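Side-chain contacts in DNA-binding protein (Sulfolobus solfataricus, PDB 3IRB), which is of unknown function but binds zinc through a zinc ribbon joined to an OB fold and may bind acyl-CoA: residues G54-P59 / N73-N78; A106-P111 / L117-E122; N38-N43 / W138-K143. One frame throughout, in Å; residues are numbered along the deposited sequence.

Interaction 1. Residues G54-P59 / N73-N78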
loop_
_atom_site.group_PDB
_atom_site.type_symbol
_atom_site.label_atom_id
_atom_site.label_comp_id
_atom_site.label_asym_id
_atom_site.label_seq_id
_atom_site.Cartn_x
_atom_site.Cartn_y
_atom_site.Cartn_z
ATOM N N GLY A 54 -10.591 -2.940 18.308
ATOM C CA GLY A 54 -10.909 -3.751 17.154
ATOM C C GLY A 54 -10.474 -3.181 15.802
ATOM O O GLY A 54 -10.741 -3.802 14.807
ATOM N N ARG A 55 -9.860 -1.999 15.751
ATOM C CA ARG A 55 -9.352 -1.463 14.475
ATOM C C ARG A 55 -8.298 -2.392 13.877
ATOM O O ARG A 55 -7.419 -2.887 14.605
ATOM C CB ARG A 55 -8.735 -0.091 14.705
ATOM C CG ARG A 55 -9.753 1.007 15.019
ATOM C CD ARG A 55 -9.034 2.334 15.186
ATOM N NE ARG A 55 -9.959 3.447 15.346
ATOM C CZ ARG A 55 -10.550 3.791 16.486
ATOM N NH1 ARG A 55 -10.337 3.102 17.607
ATOM N NH2 ARG A 55 -11.382 4.829 16.493
ATOM N N ILE A 56 -8.366 -2.585 12.552
ATOM C CA ILE A 56 -7.379 -3.340 11.819
ATOM C C ILE A 56 -6.557 -2.355 10.992
ATOM O O ILE A 56 -7.131 -1.529 10.327
ATOM C CB ILE A 56 -8.046 -4.386 10.911
ATOM C CG1 ILE A 56 -8.818 -5.418 11.749
ATOM C CG2 ILE A 56 -7.003 -5.109 10.105
ATOM C CD1 ILE A 56 -9.690 -6.385 10.902
ATOM N N PHE A 57 -5.224 -2.427 11.106
ATOM C CA PHE A 57 -4.327 -1.478 10.468
ATOM C C PHE A 57 -3.541 -2.177 9.387
ATOM O O PHE A 57 -3.060 -3.292 9.584
ATOM C CB PHE A 57 -3.314 -0.883 11.446
ATOM C CG PHE A 57 -3.939 -0.158 12.597
ATOM C CD1 PHE A 57 -4.261 1.191 12.483
ATOM C CD2 PHE A 57 -4.250 -0.835 13.769
ATOM C CE1 PHE A 57 -4.837 1.880 13.514
ATOM C CE2 PHE A 57 -4.838 -0.149 14.819
ATOM C CZ PHE A 57 -5.132 1.220 14.698
ATOM N N VAL A 58 -3.367 -1.494 8.262
ATOM C CA VAL A 58 -2.468 -1.964 7.214
ATOM C C VAL A 58 -1.582 -0.771 6.808
ATOM O O VAL A 58 -2.082 0.340 6.688
ATOM C CB VAL A 58 -3.251 -2.545 6.014
ATOM C CG1 VAL A 58 -4.015 -1.445 5.230
ATOM C CG2 VAL A 58 -2.317 -3.377 5.115
ATOM N N PRO A 59 -0.252 -0.983 6.678
ATOM C CA PRO A 59 0.514 -2.173 7.064
ATOM C C PRO A 59 0.384 -2.425 8.568
ATOM O O PRO A 59 -0.025 -1.527 9.322
ATOM C CB PRO A 59 1.964 -1.819 6.706
ATOM C CG PRO A 59 1.818 -0.744 5.624
ATOM C CD PRO A 59 0.587 0.025 6.009
ATOM N N ASN A 73 -2.014 -8.929 17.841
ATOM C CA ASN A 73 -2.686 -9.873 16.959
ATOM C C ASN A 73 -2.562 -9.483 15.484
ATOM O O ASN A 73 -2.848 -8.351 15.120
ATOM C CB ASN A 73 -4.131 -10.007 17.400
ATOM C CG ASN A 73 -4.236 -10.458 18.862
ATOM O OD1 ASN A 73 -4.908 -9.824 19.679
ATOM N ND2 ASN A 73 -3.535 -11.548 19.197
ATOM N N TYR A 74 -2.122 -10.412 14.649
ATOM C CA TYR A 74 -1.972 -10.138 13.238
ATOM C C TYR A 74 -3.057 -10.872 12.489
ATOM O O TYR A 74 -3.460 -11.950 12.888
ATOM C CB TYR A 74 -0.593 -10.558 12.748
ATOM C CG TYR A 74 0.484 -9.862 13.519
ATOM C CD1 TYR A 74 0.811 -8.545 13.249
ATOM C CD2 TYR A 74 1.166 -10.517 14.543
ATOM C CE1 TYR A 74 1.783 -7.891 13.981
ATOM C CE2 TYR A 74 2.148 -9.874 15.270
ATOM C CZ TYR A 74 2.456 -8.561 14.985
ATOM O OH TYR A 74 3.443 -7.917 15.697
ATOM N N VAL A 75 -3.526 -10.267 11.406
ATOM C CA VAL A 75 -4.633 -10.822 10.625
ATOM C C VAL A 75 -4.333 -10.712 9.138
ATOM O O VAL A 75 -3.724 -9.742 8.700
ATOM C CB VAL A 75 -5.984 -10.134 10.944
ATOM C CG1 VAL A 75 -6.344 -10.297 12.426
ATOM C CG2 VAL A 75 -5.937 -8.703 10.599
ATOM N N GLU A 76 -4.740 -11.729 8.374
ATOM C CA GLU A 76 -4.579 -11.690 6.933
ATOM C C GLU A 76 -5.746 -10.899 6.342
ATOM O O GLU A 76 -6.908 -11.226 6.575
ATOM C CB GLU A 76 -4.530 -13.102 6.321
ATOM C CG GLU A 76 -4.242 -13.030 4.804
ATOM C CD GLU A 76 -4.128 -14.372 4.094
ATOM O OE1 GLU A 76 -4.152 -15.434 4.761
ATOM O OE2 GLU A 76 -3.998 -14.327 2.842
ATOM N N ILE A 77 -5.418 -9.883 5.557
ATOM C CA ILE A 77 -6.406 -9.047 4.919
ATOM C C ILE A 77 -6.852 -9.713 3.610
ATOM O O ILE A 77 -6.058 -10.327 2.925
ATOM C CB ILE A 77 -5.803 -7.639 4.786
ATOM C CG1 ILE A 77 -5.804 -7.020 6.197
ATOM C CG2 ILE A 77 -6.586 -6.723 3.841
ATOM C CD1 ILE A 77 -4.978 -5.877 6.297
ATOM N N ASN A 78 -8.134 -9.631 3.291
ATOM C CA ASN A 78 -8.639 -10.145 2.019
ATOM C C ASN A 78 -8.146 -9.296 0.857
ATOM O O ASN A 78 -8.678 -8.202 0.577
ATOM C CB ASN A 78 -10.168 -10.191 2.013
ATOM C CG ASN A 78 -10.733 -10.915 0.797
ATOM O OD1 ASN A 78 -10.066 -11.076 -0.226
ATOM N ND2 ASN A 78 -11.985 -11.355 0.906
#

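Interaction 2. Residues A106-P111 / L117-E122. With SO4 (sulfate ion), chain F.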
loop_
_atom_site.group_PDB
_atom_site.type_symbol
_atom_site.label_atom_id
_atom_site.label_comp_id
_atom_site.label_asym_id
_atom_site.label_seq_id
_atom_site.Cartn_x
_atom_site.Cartn_y
_atom_site.Cartn_z
ATOM N N ALA A 106 -1.344 5.488 -6.569
ATOM C CA ALA A 106 -2.663 5.304 -5.934
ATOM C C ALA A 106 -2.556 4.989 -4.467
ATOM O O ALA A 106 -1.611 4.326 -4.043
ATOM C CB ALA A 106 -3.454 4.180 -6.643
ATOM N N LEU A 107 -3.534 5.452 -3.691
ATOM C CA LEU A 107 -3.773 4.915 -2.350
ATOM C C LEU A 107 -4.769 3.794 -2.458
ATOM O O LEU A 107 -5.914 3.989 -2.887
ATOM C CB LEU A 107 -4.325 5.975 -1.427
ATOM C CG LEU A 107 -4.537 5.497 0.005
ATOM C CD1 LEU A 107 -3.248 4.973 0.603
ATOM C CD2 LEU A 107 -5.134 6.667 0.812
ATOM N N ILE A 108 -4.335 2.602 -2.140
ATOM C CA ILE A 108 -5.167 1.432 -2.265
ATOM C C ILE A 108 -5.626 1.094 -0.846
ATOM O O ILE A 108 -4.809 1.056 0.079
ATOM C CB ILE A 108 -4.399 0.243 -2.829
ATOM C CG1 ILE A 108 -3.892 0.540 -4.244
ATOM C CG2 ILE A 108 -5.237 -1.033 -2.754
ATOM C CD1 ILE A 108 -4.952 0.873 -5.250
ATOM N N ARG A 109 -6.920 0.882 -0.686
ATOM C CA ARG A 109 -7.482 0.563 0.635
ATOM C C ARG A 109 -8.301 -0.704 0.603
ATOM O O ARG A 109 -8.564 -1.271 -0.448
ATOM C CB ARG A 109 -8.349 1.704 1.142
ATOM C CG ARG A 109 -7.555 3.006 1.416
ATOM C CD ARG A 109 -8.379 4.014 2.168
ATOM N NE ARG A 109 -8.506 3.610 3.561
ATOM C CZ ARG A 109 -9.302 4.176 4.455
ATOM N NH1 ARG A 109 -10.079 5.207 4.124
ATOM N NH2 ARG A 109 -9.327 3.699 5.694
ATOM N N PHE A 110 -8.736 -1.116 1.787
ATOM C CA PHE A 110 -9.565 -2.302 1.946
ATOM C C PHE A 110 -10.714 -1.899 2.855
ATOM O O PHE A 110 -10.483 -1.198 3.840
ATOM C CB PHE A 110 -8.760 -3.434 2.598
ATOM C CG PHE A 110 -7.505 -3.776 1.862
ATOM C CD1 PHE A 110 -6.351 -3.090 2.099
ATOM C CD2 PHE A 110 -7.497 -4.781 0.906
ATOM C CE1 PHE A 110 -5.198 -3.374 1.395
ATOM C CE2 PHE A 110 -6.345 -5.082 0.205
ATOM C CZ PHE A 110 -5.197 -4.364 0.446
ATOM N N PRO A 111 -11.935 -2.352 2.552
ATOM C CA PRO A 111 -13.105 -1.978 3.362
ATOM C C PRO A 111 -12.901 -2.281 4.860
ATOM O O PRO A 111 -12.457 -3.367 5.210
ATOM C CB PRO A 111 -14.235 -2.847 2.811
ATOM C CG PRO A 111 -13.707 -3.537 1.618
ATOM C CD PRO A 111 -12.256 -3.305 1.481
ATOM N N LEU A 117 -2.237 1.283 1.261
ATOM C CA LEU A 117 -0.971 1.016 0.658
ATOM C C LEU A 117 -0.785 1.997 -0.489
ATOM O O LEU A 117 -1.649 2.073 -1.372
ATOM C CB LEU A 117 -0.961 -0.424 0.146
ATOM C CG LEU A 117 -1.018 -1.464 1.254
ATOM C CD1 LEU A 117 -1.128 -2.847 0.631
ATOM C CD2 LEU A 117 0.161 -1.355 2.166
ATOM N N LEU A 118 0.321 2.741 -0.460
ATOM C CA LEU A 118 0.719 3.600 -1.582
ATOM C C LEU A 118 1.364 2.716 -2.638
ATOM O O LEU A 118 2.404 2.115 -2.379
ATOM C CB LEU A 118 1.673 4.686 -1.091
ATOM C CG LEU A 118 1.980 5.870 -1.995
ATOM C CD1 LEU A 118 0.702 6.629 -2.384
ATOM C CD2 LEU A 118 2.983 6.775 -1.273
ATOM N N CYS A 119 0.732 2.644 -3.807
ATOM C CA CYS A 119 1.062 1.689 -4.836
ATOM C C CYS A 119 1.170 2.347 -6.183
ATOM O O CYS A 119 0.617 3.424 -6.424
ATOM C CB CYS A 119 -0.062 0.628 -4.951
ATOM S SG CYS A 119 -0.396 -0.352 -3.499
ATOM N N TYR A 120 1.872 1.664 -7.084
ATOM C CA TYR A 120 1.742 1.898 -8.505
ATOM C C TYR A 120 0.522 1.170 -9.044
ATOM O O TYR A 120 0.281 0.010 -8.692
ATOM C CB TYR A 120 2.945 1.317 -9.231
ATOM C CG TYR A 120 4.239 1.992 -8.924
ATOM C CD1 TYR A 120 4.445 3.333 -9.264
ATOM C CD2 TYR A 120 5.271 1.285 -8.339
ATOM C CE1 TYR A 120 5.670 3.943 -9.011
ATOM C CE2 TYR A 120 6.479 1.871 -8.092
ATOM C CZ TYR A 120 6.681 3.191 -8.420
ATOM O OH TYR A 120 7.914 3.721 -8.169
ATOM N N ALA A 121 -0.238 1.846 -9.902
ATOM C CA ALA A 121 -1.436 1.259 -10.517
ATOM C C ALA A 121 -1.362 1.478 -12.017
ATOM O O ALA A 121 -0.836 2.495 -12.470
ATOM C CB ALA A 121 -2.729 1.894 -9.926
ATOM N N GLU A 122 -1.850 0.510 -12.782
ATOM C CA GLU A 122 -1.958 0.651 -14.221
ATOM C C GLU A 122 -3.285 0.037 -14.671
ATOM O O GLU A 122 -3.884 -0.751 -13.954
ATOM C CB GLU A 122 -0.741 0.074 -14.958
ATOM C CG GLU A 122 0.551 0.917 -14.704
ATOM C CD GLU A 122 1.696 0.701 -15.678
ATOM O OE1 GLU A 122 1.468 0.214 -16.811
ATOM O OE2 GLU A 122 2.851 1.028 -15.282
HETATM S S SO4 F . -8.631 8.338 3.241
HETATM O O1 SO4 F . -9.604 7.460 2.584
HETATM O O2 SO4 F . -7.730 8.918 2.244
HETATM O O3 SO4 F . -7.849 7.528 4.191
HETATM O O4 SO4 F . -9.393 9.397 3.917
#

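Interaction 3. Residues N38-N43 / W138-K143. With SO4 (sulfate ion), chain E.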
loop_
_atom_site.group_PDB
_atom_site.type_symbol
_atom_site.label_atom_id
_atom_site.label_comp_id
_atom_site.label_asym_id
_atom_site.label_seq_id
_atom_site.Cartn_x
_atom_site.Cartn_y
_atom_site.Cartn_z
ATOM N N ASN A 38 7.407 -9.985 5.823
ATOM C CA ASN A 38 7.357 -11.432 5.659
ATOM C C ASN A 38 6.104 -11.892 4.935
ATOM O O ASN A 38 6.170 -12.784 4.088
ATOM C CB ASN A 38 7.473 -12.149 7.010
ATOM C CG ASN A 38 8.883 -12.144 7.538
ATOM O OD1 ASN A 38 9.829 -11.849 6.798
ATOM N ND2 ASN A 38 9.043 -12.465 8.824
ATOM N N GLY A 39 4.973 -11.291 5.268
ATOM C CA GLY A 39 3.696 -11.587 4.594
ATOM C C GLY A 39 3.761 -11.333 3.094
ATOM O O GLY A 39 3.282 -12.140 2.299
ATOM N N LEU A 40 4.353 -10.209 2.704
ATOM C CA LEU A 40 4.494 -9.865 1.279
ATOM C C LEU A 40 5.286 -10.931 0.510
ATOM O O LEU A 40 4.966 -11.252 -0.657
ATOM C CB LEU A 40 5.175 -8.507 1.126
ATOM C CG LEU A 40 4.386 -7.261 1.526
ATOM C CD1 LEU A 40 5.214 -6.008 1.240
ATOM C CD2 LEU A 40 2.989 -7.159 0.893
ATOM N N LYS A 41 6.315 -11.485 1.161
ATOM C CA LYS A 41 7.084 -12.591 0.583
ATOM C C LYS A 41 6.228 -13.830 0.335
ATOM O O LYS A 41 6.563 -14.640 -0.514
ATOM C CB LYS A 41 8.290 -12.959 1.474
ATOM C CG LYS A 41 9.369 -11.845 1.597
ATOM C CD LYS A 41 10.516 -12.231 2.572
ATOM N N GLN A 42 5.119 -13.971 1.052
ATOM C CA GLN A 42 4.208 -15.091 0.819
ATOM C C GLN A 42 2.955 -14.708 0.008
ATOM O O GLN A 42 1.958 -15.423 0.041
ATOM C CB GLN A 42 3.770 -15.659 2.170
ATOM C CG GLN A 42 4.921 -16.126 3.061
ATOM C CD GLN A 42 4.442 -16.489 4.457
ATOM O OE1 GLN A 42 4.828 -15.860 5.446
ATOM N NE2 GLN A 42 3.572 -17.487 4.539
ATOM N N ASN A 43 2.996 -13.577 -0.696
ATOM C CA ASN A 43 1.831 -13.018 -1.399
ATOM C C ASN A 43 0.617 -12.783 -0.490
ATOM O O ASN A 43 -0.510 -13.063 -0.869
ATOM C CB ASN A 43 1.453 -13.893 -2.601
ATOM C CG ASN A 43 2.575 -14.005 -3.616
ATOM O OD1 ASN A 43 3.576 -13.291 -3.546
ATOM N ND2 ASN A 43 2.411 -14.905 -4.559
ATOM N N TRP A 138 7.859 -4.398 -2.673
ATOM C CA TRP A 138 7.560 -3.007 -2.359
ATOM C C TRP A 138 8.300 -2.061 -3.302
ATOM O O TRP A 138 9.472 -2.290 -3.600
ATOM C CB TRP A 138 7.978 -2.719 -0.920
ATOM C CG TRP A 138 7.581 -1.411 -0.452
ATOM C CD1 TRP A 138 8.238 -0.240 -0.638
ATOM C CD2 TRP A 138 6.413 -1.107 0.277
ATOM N NE1 TRP A 138 7.550 0.771 -0.060
ATOM C CE2 TRP A 138 6.410 0.267 0.501
ATOM C CE3 TRP A 138 5.327 -1.867 0.726
ATOM C CZ2 TRP A 138 5.381 0.908 1.187
ATOM C CZ3 TRP A 138 4.331 -1.250 1.406
ATOM C CH2 TRP A 138 4.343 0.134 1.615
ATOM N N PRO A 139 7.635 -0.995 -3.787
ATOM C CA PRO A 139 6.247 -0.634 -3.649
ATOM C C PRO A 139 5.399 -1.546 -4.499
ATOM O O PRO A 139 5.812 -1.929 -5.589
ATOM C CB PRO A 139 6.170 0.792 -4.232
ATOM C CG PRO A 139 7.467 1.183 -4.539
ATOM C CD PRO A 139 8.386 0.038 -4.525
ATOM N N LEU A 140 4.237 -1.906 -3.991
ATOM C CA LEU A 140 3.351 -2.815 -4.698
ATOM C C LEU A 140 2.860 -2.250 -6.044
ATOM O O LEU A 140 2.764 -1.027 -6.240
ATOM C CB LEU A 140 2.158 -3.209 -3.844
ATOM C CG LEU A 140 2.423 -4.328 -2.804
ATOM C CD1 LEU A 140 3.355 -3.846 -1.750
ATOM C CD2 LEU A 140 1.135 -4.865 -2.146
ATOM N N ARG A 141 2.568 -3.167 -6.952
ATOM C CA ARG A 141 1.966 -2.861 -8.235
ATOM C C ARG A 141 0.613 -3.535 -8.324
ATOM O O ARG A 141 0.480 -4.752 -8.081
ATOM C CB ARG A 141 2.795 -3.389 -9.417
ATOM C CG ARG A 141 4.189 -2.798 -9.603
ATOM C CD ARG A 141 4.740 -3.168 -11.015
ATOM N NE ARG A 141 5.051 -4.595 -11.142
ATOM C CZ ARG A 141 4.382 -5.478 -11.882
ATOM N NH1 ARG A 141 3.330 -5.121 -12.593
ATOM N NH2 ARG A 141 4.759 -6.741 -11.888
ATOM N N VAL A 142 -0.377 -2.761 -8.747
ATOM C CA VAL A 142 -1.729 -3.254 -8.900
ATOM C C VAL A 142 -2.239 -2.892 -10.293
ATOM O O VAL A 142 -1.707 -1.995 -10.950
ATOM C CB VAL A 142 -2.672 -2.682 -7.823
ATOM C CG1 VAL A 142 -2.071 -2.835 -6.443
ATOM C CG2 VAL A 142 -3.045 -1.223 -8.122
ATOM N N LYS A 143 -3.260 -3.603 -10.748
ATOM C CA LYS A 143 -3.917 -3.228 -11.981
ATOM C C LYS A 143 -5.406 -3.093 -11.751
ATOM O O LYS A 143 -5.963 -3.725 -10.840
ATOM C CB LYS A 143 -3.659 -4.251 -13.085
ATOM C CG LYS A 143 -4.373 -5.566 -12.922
ATOM C CD LYS A 143 -4.650 -6.200 -14.291
ATOM C CE LYS A 143 -5.003 -7.690 -14.144
ATOM N NZ LYS A 143 -5.584 -8.266 -15.413
HETATM S S SO4 E . 7.830 -7.296 -10.068
HETATM O O1 SO4 E . 6.940 -7.987 -10.976
HETATM O O2 SO4 E . 9.217 -7.432 -10.496
HETATM O O3 SO4 E . 7.724 -7.897 -8.740
HETATM O O4 SO4 E . 7.483 -5.866 -9.975
#

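Interaction 1. Residues G54-P59 / N73-N78
I56 and V75 meet methyl to methyl, CG2 of I56 lying 3.8 Å from CG2 of V75. One step further along, the end of I77 reaches across to V58, its CD1 3.8 Å from V58 CB, and the same methyl also approaches I56 CG2 at 4.4 Å. The two pairs are purely apolar, with no hydrogen bond between the segments. I56 directs CG2 at its partner because this branch stands opposite the backbone N while CG1 (chi1 -63°) swings to the N side. The extended chain of I77 (chi2 165°) carries CD1 to V58. The backbones stay well apart, with 8.1 Å between the CA atoms of I56 and V75, because strand 46-49 runs between them: F57 bonds through its backbone to S48, and V75 to G47. Further out, V58 packs on I113 and I56 on K49. The side chain of I56 is about 10 Å from the zinc ion held by C50, C53, C64 and C67. Apolar side chains thus meet on one face of the sheet, across the intervening strand 46-49, where the zinc ribbon runs into the OB-fold domain.

Interaction 2. Residues A106-P111 / L117-E122
F110 offers its ring edge to L117: CE1 lies 4.2 Å from L117 CD1, close to the ring plane, while A82 also touches the phenylalanine. The other flat group, the guanidinium of R109, has sulfate O3 over one face, and its NH1 gives a weak, bent bond to sulfate O1 (2.8 Å, 127° at the hydrogen). This ion probably comes from the crystallisation liquor. A bend in the arginine chain (chi3 74°) goes with NE bonding to G115 O at the start of the next strand and NH2 to I113 O just before it. A leucine in place of R109 would probably leave those two carbonyls without these donors and the start of the second strand less firmly tied to the first. Between the strands, A106 and C119 exchange two backbone bonds, as do I108 and L117, with A106 N to C119 O nearly straight at 2.9 Å. L107 and L118 form the intervening non-hydrogen-bonded pair. On the face bearing A106, I108, L117 and C119, I108 CG1 packs on C119 SG at 3.7 Å, and the CB atoms of A106 and A121 come within 4.1 Å. The axes of segments 106-109 and 117-122 make an angle of 123°, far from strict antiparallel. Such strong twist in a β-hairpin, with small and aliphatic residues buried on one face, suits the coiled barrel of an OB fold.

Interaction 3. Residues N38-N43 / W138-K143
L40, in the last turn of helix 30-41, and W138 stand 8.3 Å apart between their CA atoms, with the helix brought to an end just beyond by a Schellman motif in which N43, at positive phi, is the C-prime residue. A single methyl makes the contact: L40 CD1 touches the indole at its edge, 4.2 Å from W138 CE3 and near the ring plane, and also meets L140 CD1 at 4.1 Å. The leucine tip thus rests against the indole rim and the end of L140, both on the same side of it. W138 swings its ring opposite the backbone N (chi1 -173°), and a cis peptide bond follows it, with P139 CB standing 4.3 Å above one ring face, offset toward the rim. The bond from NE1 to M20 O of helix 12-28 helps to hold the indole's rotation. L140 and L40 share I45 as a neighbour, and L140 packs on L117 and C119. The next residue, R141, grips a sulfate ion, probably from the crystallisation liquor, edge-on in the guanidinium plane: NE bonds to O4 at 3.0 Å and NH2 to O1 at 2.7 Å, both fairly straight, while S135 OG holds the same ion. Here a capped helix end packs against the segment leading into strand 141-144, the chain's last, so that the helical N-terminal part is joined to the OB-fold sheet.

Interaction 2 lies in contact with both others: with interaction 1 on one hand and interaction 3 on the other. Interaction 1 comes before interaction 2 along the chain, and both lie within the long loop closed by interaction 3. The centres of interactions 1 and 2 are about 16 Å apart, but they touch: F110 packs against I77 and V58, and L117 against P59, while strands 56-58 and 114-123 are neighbours in one mixed sheet. Interactions 2 and 3, about 11 Å apart between centres, are tied through Y120, whose backbone probably bonds to L140 and V142. The centres of interactions 1 and 3 are about 15 Å apart and their nearest atoms about 5 Å, without contact. Strand 114-123 therefore links the two domains and the C-terminal strand.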